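Putative P450-like enzyme (Streptomyces himastatinicus ATCC 53653, PDB 5Z9J) probably acts as a heme-dependent cytochrome P450 monooxygenase, using iron and molecular oxygen to oxidise its substrate. Local coordinates at residues P378-Q383 with V390-V395. Residues are numbered along the deposited sequence; the frame is centred on the assembly and turned at random.
Sequences PPTFLQ and VATLPV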
loop_
_atom_site.group_PDB
_atom_site.type_symbol
_atom_site.label_atom_id
_atom_site.label_comp_id
_atom_site.label_asym_id
_atom_site.label_seq_id
_atom_site.Cartn_x
_atom_site.Cartn_y
_atom_site.Cartn_z
ATOM N N PRO A 378 9.033 3.868 22.335
ATOM C CA PRO A 378 7.841 4.048 21.492
ATOM C C PRO A 378 8.108 3.738 20.028
ATOM O O PRO A 378 9.250 3.806 19.610
ATOM C CB PRO A 378 7.525 5.545 21.647
ATOM C CG PRO A 378 8.136 5.931 22.965
ATOM C CD PRO A 378 9.376 5.097 23.076
ATOM N N PRO A 379 7.047 3.467 19.249
ATOM C CA PRO A 379 7.190 3.246 17.813
ATOM C C PRO A 379 7.539 4.530 17.062
ATOM O O PRO A 379 7.354 5.644 17.590
ATOM C CB PRO A 379 5.806 2.778 17.376
ATOM C CG PRO A 379 4.821 3.414 18.451
ATOM C CD PRO A 379 5.642 3.517 19.707
ATOM N N THR A 380 8.121 4.378 15.869
ATOM C CA THR A 380 8.216 5.499 14.935
ATOM C C THR A 380 7.305 5.232 13.752
ATOM O O THR A 380 6.979 4.075 13.449
ATOM C CB THR A 380 9.601 5.783 14.417
ATOM O OG1 THR A 380 10.042 4.656 13.658
ATOM C CG2 THR A 380 10.533 6.043 15.537
ATOM N N PHE A 381 6.838 6.322 13.147
ATOM C CA PHE A 381 5.971 6.256 11.997
ATOM C C PHE A 381 6.727 6.476 10.715
ATOM O O PHE A 381 7.764 7.169 10.681
ATOM C CB PHE A 381 4.819 7.254 12.183
ATOM C CG PHE A 381 3.902 6.819 13.263
ATOM C CD1 PHE A 381 4.256 7.001 14.586
ATOM C CD2 PHE A 381 2.799 6.049 12.968
ATOM C CE1 PHE A 381 3.459 6.519 15.601
ATOM C CE2 PHE A 381 1.995 5.553 13.986
ATOM C CZ PHE A 381 2.334 5.784 15.292
ATOM N N LEU A 382 6.224 5.862 9.659
ATOM C CA LEU A 382 6.890 5.910 8.362
ATOM C C LEU A 382 6.936 7.355 7.839
ATOM O O LEU A 382 5.950 8.110 7.909
ATOM C CB LEU A 382 6.209 4.974 7.379
ATOM C CG LEU A 382 6.891 4.819 6.020
ATOM C CD1 LEU A 382 8.209 4.121 6.242
ATOM C CD2 LEU A 382 6.026 3.982 5.088
ATOM N N GLN A 383 8.135 7.750 7.418
ATOM C CA GLN A 383 8.442 9.124 7.022
ATOM C C GLN A 383 7.989 9.423 5.593
ATOM O O GLN A 383 8.714 10.016 4.810
ATOM C CB GLN A 383 9.960 9.315 7.115
ATOM C CG GLN A 383 10.487 9.058 8.511
ATOM C CD GLN A 383 9.930 10.039 9.501
ATOM O OE1 GLN A 383 10.334 11.201 9.523
ATOM N NE2 GLN A 383 8.945 9.602 10.281
ATOM N N VAL A 390 3.288 2.661 11.215
ATOM C CA VAL A 390 4.497 2.597 12.016
ATOM C C VAL A 390 5.636 2.035 11.141
ATOM O O VAL A 390 5.370 1.212 10.299
ATOM C CB VAL A 390 4.321 1.723 13.267
ATOM C CG1 VAL A 390 3.232 2.322 14.230
ATOM C CG2 VAL A 390 3.988 0.294 12.897
ATOM N N ALA A 391 6.833 2.597 11.273
ATOM C CA ALA A 391 8.051 2.077 10.613
ATOM C C ALA A 391 8.856 1.146 11.531
ATOM O O ALA A 391 9.587 0.237 11.072
ATOM C CB ALA A 391 8.926 3.239 10.153
ATOM N N THR A 392 8.710 1.384 12.827
ATOM C CA THR A 392 9.374 0.611 13.876
ATOM C C THR A 392 8.385 0.324 14.952
ATOM O O THR A 392 7.648 1.237 15.377
ATOM C CB THR A 392 10.535 1.392 14.540
ATOM O OG1 THR A 392 10.008 2.598 15.144
ATOM C CG2 THR A 392 11.561 1.771 13.553
ATOM N N LEU A 393 8.334 -0.918 15.423
ATOM C CA LEU A 393 7.479 -1.180 16.574
ATOM C C LEU A 393 8.170 -2.097 17.556
ATOM O O LEU A 393 7.960 -3.327 17.519
ATOM C CB LEU A 393 6.128 -1.757 16.131
ATOM C CG LEU A 393 5.096 -2.032 17.228
ATOM C CD1 LEU A 393 4.826 -0.822 18.126
ATOM C CD2 LEU A 393 3.814 -2.542 16.565
ATOM N N PRO A 394 8.983 -1.520 18.455
ATOM C CA PRO A 394 9.592 -2.309 19.528
ATOM C C PRO A 394 8.553 -2.955 20.409
ATOM O O PRO A 394 7.601 -2.272 20.890
ATOM C CB PRO A 394 10.392 -1.288 20.337
ATOM C CG PRO A 394 10.637 -0.192 19.420
ATOM C CD PRO A 394 9.426 -0.124 18.502
ATOM N N VAL A 395 8.685 -4.266 20.563
ATOM C CA VAL A 395 7.776 -4.989 21.420
ATOM C C VAL A 395 8.518 -5.762 22.501
ATOM O O VAL A 395 9.725 -6.066 22.366
ATOM C CB VAL A 395 6.883 -5.929 20.618
ATOM C CG1 VAL A 395 5.873 -5.122 19.801
ATOM C CG2 VAL A 395 7.734 -6.850 19.751
HETATM O O HOH W 1 10.819 3.128 17.722
#
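Thr380 and Thr392 meet twice, through their backbones and through their hydroxyls. They form a hydrogen-bonded antiparallel pair: Thr380 N donates to Thr392 O (3.2 Å), and Thr392 N returns a long but nearly straight bond to Thr380 O (3.3 Å, 169° at the hydrogen). The N-H of Ala391 also reaches Thr380 O, at 2.6 Å, and comes from the same face of the carbonyl plane as Thr392 N. Because Ala391 and Thr392 both stand opposite Thr380, the pairing is a classic beta bulge, after which the register slips by one and Phe381 and Val390 form a non-hydrogen-bonded pair with diverging side chains.

On the sheet face carrying both threonines, chi1 values of 64° and 61° put each OG1 between its own backbone N and carbonyl carbon, and Thr380 OG1 and Thr392 OG1 lie 2.5 Å apart, a short hydrogen bond in which either may donate. A water bonded to Thr392 OG1 at 2.8 Å donates to Pro378 O, extending the polar chain. Apolar contacts flank the threonine pair along the strands: the end of the Phe381 ring comes back to Val390 CG1, which meets it obliquely 3.5 Å from CE2, while Pro379 CB rests against Leu393 CD1 at 3.8 Å.

In the second shell, Asn248 OD1 accepts from Val390 N and Asp124 OD1 from Leu393 N. Within 378-383, Gln383 NE2 donates to Phe381 O, which lies in its amide plane.

The antiparallel pairing thus joins strand 380-381 to the start of strand 392-396; Val390 packs on helices 240-255 and 125-130, Leu393 on the latter. The Leu382 side chain lies about 11 Å from the bound heme. Chemically, two N-H groups converging on one carbonyl should polarise Thr380 O, and the coupled hydroxyls probably fix each other's rotation.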